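3',5'-cyclic-nucleotide phosphodiesterase 1 (Saccharomyces cerevisiae, PDB 4OJV) belongs to the class-II phosphodiesterases, enzymes with the metallo-beta-lactamase type of fold, and carries a pair of zinc ions. Local coordinates at residues Q197-T200 / D205-P208; F346-E349 / D355-I358. One frame throughout, in Å; residues are numbered along the deposited sequence.

Contact 1: residues Q197-T200 / D205-P208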
loop_
_atom_site.group_PDB
_atom_site.type_symbol
_atom_site.label_atom_id
_atom_site.label_comp_id
_atom_site.label_asym_id
_atom_site.label_seq_id
_atom_site.Cartn_x
_atom_site.Cartn_y
_atom_site.Cartn_z
ATOM N N GLN A 197 30.384 -3.318 -3.237
ATOM C CA GLN A 197 30.224 -2.278 -2.248
ATOM C C GLN A 197 29.947 -2.924 -0.883
ATOM O O GLN A 197 29.648 -4.119 -0.808
ATOM C CB GLN A 197 29.174 -1.270 -2.753
ATOM C CG GLN A 197 29.751 -0.416 -3.896
ATOM C CD GLN A 197 28.768 -0.010 -4.998
ATOM O OE1 GLN A 197 28.173 -0.853 -5.697
ATOM N NE2 GLN A 197 28.631 1.298 -5.191
ATOM N N LYS A 198 30.119 -2.183 0.201
ATOM C CA LYS A 198 29.998 -2.793 1.523
ATOM C C LYS A 198 28.677 -2.441 2.179
ATOM O O LYS A 198 28.203 -1.306 2.076
ATOM C CB LYS A 198 31.163 -2.384 2.432
ATOM C CG LYS A 198 32.552 -2.587 1.835
ATOM C CD LYS A 198 32.869 -4.058 1.604
ATOM C CE LYS A 198 34.163 -4.236 0.825
ATOM N NZ LYS A 198 34.392 -5.654 0.431
ATOM N N CYS A 199 28.073 -3.427 2.838
ATOM C CA CYS A 199 26.930 -3.165 3.701
ATOM C C CYS A 199 27.420 -2.440 4.952
ATOM O O CYS A 199 28.582 -2.582 5.348
ATOM C CB CYS A 199 26.211 -4.456 4.085
ATOM S SG CYS A 199 25.336 -5.276 2.728
ATOM N N THR A 200 26.531 -1.671 5.573
ATOM C CA THR A 200 26.904 -0.749 6.648
ATOM C C THR A 200 27.114 -1.432 8.001
ATOM O O THR A 200 27.981 -1.025 8.775
ATOM C CB THR A 200 25.866 0.386 6.800
ATOM O OG1 THR A 200 24.635 -0.151 7.296
ATOM C CG2 THR A 200 25.615 1.079 5.465
ATOM N N ASP A 205 29.167 -8.050 1.456
ATOM C CA ASP A 205 29.278 -7.263 0.237
ATOM C C ASP A 205 27.912 -7.176 -0.425
ATOM O O ASP A 205 27.119 -8.119 -0.347
ATOM C CB ASP A 205 30.244 -7.916 -0.760
ATOM C CG ASP A 205 31.662 -8.029 -0.238
ATOM O OD1 ASP A 205 32.091 -7.194 0.583
ATOM O OD2 ASP A 205 32.355 -8.960 -0.693
ATOM N N VAL A 206 27.655 -6.048 -1.078
ATOM C CA VAL A 206 26.487 -5.874 -1.941
ATOM C C VAL A 206 26.972 -5.497 -3.338
ATOM O O VAL A 206 27.801 -4.591 -3.491
ATOM C CB VAL A 206 25.459 -4.860 -1.367
ATOM C CG1 VAL A 206 26.067 -3.481 -1.143
ATOM C CG2 VAL A 206 24.217 -4.782 -2.247
ATOM N N ILE A 207 26.464 -6.207 -4.345
ATOM C CA ILE A 207 26.902 -6.009 -5.724
ATOM C C ILE A 207 25.654 -5.854 -6.600
ATOM O O ILE A 207 24.926 -6.826 -6.807
ATOM C CB ILE A 207 27.780 -7.180 -6.251
ATOM C CG1 ILE A 207 28.670 -7.773 -5.139
ATOM C CG2 ILE A 207 28.599 -6.706 -7.444
ATOM C CD1 ILE A 207 29.366 -9.068 -5.520
ATOM N N PRO A 208 25.397 -4.632 -7.099
ATOM C CA PRO A 208 24.192 -4.383 -7.895
ATOM C C PRO A 208 24.445 -4.449 -9.404
ATOM O O PRO A 208 25.499 -4.007 -9.879
ATOM C CB PRO A 208 23.823 -2.955 -7.495
ATOM C CG PRO A 208 25.144 -2.298 -7.246
ATOM C CD PRO A 208 26.067 -3.372 -6.718
#

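Contact 2: residues F346-E349 / D355-I358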
loop_
_atom_site.group_PDB
_atom_site.type_symbol
_atom_site.label_atom_id
_atom_site.label_comp_id
_atom_site.label_asym_id
_atom_site.label_seq_id
_atom_site.Cartn_x
_atom_site.Cartn_y
_atom_site.Cartn_z
ATOM N N PHE A 346 7.911 -28.546 -14.234
ATOM C CA PHE A 346 7.805 -29.339 -15.459
ATOM C C PHE A 346 8.888 -28.939 -16.460
ATOM O O PHE A 346 9.578 -29.798 -17.021
ATOM C CB PHE A 346 6.415 -29.193 -16.087
ATOM C CG PHE A 346 6.253 -29.950 -17.379
ATOM C CD1 PHE A 346 6.608 -29.366 -18.592
ATOM C CD2 PHE A 346 5.750 -31.248 -17.381
ATOM C CE1 PHE A 346 6.468 -30.062 -19.785
ATOM C CE2 PHE A 346 5.604 -31.947 -18.574
ATOM C CZ PHE A 346 5.966 -31.353 -19.772
ATOM N N LEU A 347 9.048 -27.636 -16.679
ATOM C CA LEU A 347 10.014 -27.137 -17.646
ATOM C C LEU A 347 11.452 -27.394 -17.203
ATOM O O LEU A 347 12.313 -27.691 -18.034
ATOM C CB LEU A 347 9.785 -25.654 -17.956
ATOM C CG LEU A 347 8.531 -25.303 -18.766
ATOM C CD1 LEU A 347 8.254 -23.807 -18.695
ATOM C CD2 LEU A 347 8.642 -25.765 -20.217
ATOM N N ALA A 348 11.705 -27.313 -15.899
ATOM C CA ALA A 348 13.028 -27.623 -15.367
ATOM C C ALA A 348 13.385 -29.093 -15.622
ATOM O O ALA A 348 14.513 -29.397 -16.023
ATOM C CB ALA A 348 13.121 -27.285 -13.885
ATOM N N GLU A 349 12.422 -29.987 -15.395
ATOM C CA GLU A 349 12.602 -31.424 -15.645
ATOM C C GLU A 349 12.835 -31.700 -17.129
ATOM O O GLU A 349 13.700 -32.500 -17.480
ATOM C CB GLU A 349 11.395 -32.220 -15.134
ATOM C CG GLU A 349 11.548 -33.738 -15.208
ATOM C CD GLU A 349 12.244 -34.315 -13.991
ATOM O OE1 GLU A 349 11.633 -34.323 -12.900
ATOM O OE2 GLU A 349 13.396 -34.778 -14.128
ATOM N N ASP A 355 18.716 -31.259 -9.751
ATOM C CA ASP A 355 17.980 -31.194 -8.490
ATOM C C ASP A 355 17.741 -29.739 -8.071
ATOM O O ASP A 355 18.161 -29.299 -6.998
ATOM C CB ASP A 355 18.740 -31.974 -7.404
ATOM C CG ASP A 355 17.954 -32.110 -6.110
ATOM O OD1 ASP A 355 16.712 -31.964 -6.131
ATOM O OD2 ASP A 355 18.589 -32.364 -5.064
ATOM N N LEU A 356 17.070 -29.007 -8.952
ATOM C CA LEU A 356 16.681 -27.625 -8.735
ATOM C C LEU A 356 15.474 -27.602 -7.803
ATOM O O LEU A 356 14.526 -28.365 -7.998
ATOM C CB LEU A 356 16.336 -27.012 -10.091
ATOM C CG LEU A 356 15.995 -25.532 -10.191
ATOM C CD1 LEU A 356 17.175 -24.678 -9.756
ATOM C CD2 LEU A 356 15.594 -25.197 -11.617
ATOM N N ARG A 357 15.510 -26.739 -6.787
ATOM C CA ARG A 357 14.459 -26.702 -5.771
ATOM C C ARG A 357 13.703 -25.388 -5.878
ATOM O O ARG A 357 14.246 -24.320 -5.577
ATOM C CB ARG A 357 15.059 -26.881 -4.381
ATOM C CG ARG A 357 15.723 -28.235 -4.226
ATOM C CD ARG A 357 16.847 -28.219 -3.226
ATOM N NE ARG A 357 17.543 -29.501 -3.251
ATOM C CZ ARG A 357 18.167 -30.025 -2.207
ATOM N NH1 ARG A 357 18.183 -29.380 -1.046
ATOM N NH2 ARG A 357 18.764 -31.203 -2.325
ATOM N N ILE A 358 12.462 -25.471 -6.349
ATOM C CA ILE A 358 11.655 -24.294 -6.659
ATOM C C ILE A 358 10.544 -24.155 -5.632
ATOM O O ILE A 358 9.816 -25.109 -5.352
ATOM C CB ILE A 358 11.082 -24.349 -8.095
ATOM C CG1 ILE A 358 12.182 -24.702 -9.109
ATOM C CG2 ILE A 358 10.399 -23.027 -8.433
ATOM C CD1 ILE A 358 11.693 -24.834 -10.537
#

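Contact 1: residues Q197-T200 / D205-P208
Q197 and V206 form an antiparallel hydrogen-bonded pair, their CA atoms 5.2 Å apart, and K198 and D205 next to them make the non-hydrogen-bonded pair, where the CA atoms close to 4.7 Å. Both bonds of the first pair are present: Q197 N reaches V206 O at 2.9 Å, and V206 N returns to Q197 O at 2.8 Å with a nearly straight N-H...O angle of 170°. The same carbonyl oxygen, Q197 O, also takes a CA-H...O contact from D205 CA at 3.3 Å. This pairing, with the two strands consecutive in the chain, makes a beta hairpin, in which the short strand 197-198 is the outermost in-chain member of a mixed sheet and the long strand 204-215 its inner neighbour.

Side chains divide between the two faces. On one, K198 and D205 run side by side and point the same way, and the lysine chain, bent at chi2 (-65°), curls until its NZ comes over the D205 carboxylate, 2.8 Å from OD1. It meets that oxygen from above the carboxylate plane, 38° out of it, in a salt bridge. Two arginines grip the same carboxylate as well, R233 at OD1 and R231 at OD2. D205 is buried, and this cluster of three cations would probably stabilise its negative charge.

The other face holds Q197 and V206. CG1 of V206 stands between the backbone N and the carbonyl carbon, and there lies 4.1 Å from Q197 CB, alongside the paired backbone. Beyond the strand end, C199 sends SG to V206 CB at 4.1 Å. Both C199 and V206 also touch Y125 of strand 121-125, a strand of the other large sheet.

Contact 2: residues F346-E349 / D355-I358
L356 carries its CG anti to the backbone N (chi1 -175°), and its second torsion leaves the CD2 branch extended, anti to CA, putting that methyl opposite the CB of A348. I358, two residues on, has an equally extended end (chi2 178°) that sends CD1 to the same CB of A348. The contact lies in a beta-alpha-beta unit made of strand 321-325, helix 336-350 and strand 357-360, where the helix packs across the two neighbouring parallel strands; here its last turn meets L356, just ahead of the second strand, and I358 within it.

The evidence for direct packing is confined to apolar carbons. A348 CB and L356 CD2 are 4.0 Å apart, close to van der Waals contact, while I358 CD1 stands farther from A348 CB, at 4.4 Å. These two branches also lie beside each other, L356 CD2 being 4.1 Å from I358 CD1, which gives the single alanine methyl a shared seat. Its small size suits a backbone spacing of 7.6 Å between the CA atoms of A348 and L356.

Neighbours extend the apolar layer: I301 of helix 297-311 touches A348, and V322 and V324 of the adjacent strand touch L356 and I358. A polar link to the helix is added by R345, whose NH2 donates to the backbone oxygen of I358. R357 folds back on D355 in a salt bridge, with NH2 reaching OD2 on its syn side at 3.0 Å, the oxygen lying in the guanidinium plane though NH2 stands 33° out of the carboxylate plane.

Followed from the N terminus, the chain first closes a hairpin at contact 1, returning after the turn between strands 197-198 and 204-215. Contact 2 opens much later and closes the short connection from helix 336-350 into strand 357-360. The two are therefore in series, neither nesting nor crossing. Both reach one seven-stranded mixed sheet, at its two outermost in-chain strands: contact 1 adds an antiparallel edge, contact 2 seats a helix against the parallel edge. Their centres lie 30 Å apart and their nearest atoms about 20 Å. Zinc ligands H213, D244 and H326 fall in the sequence between them.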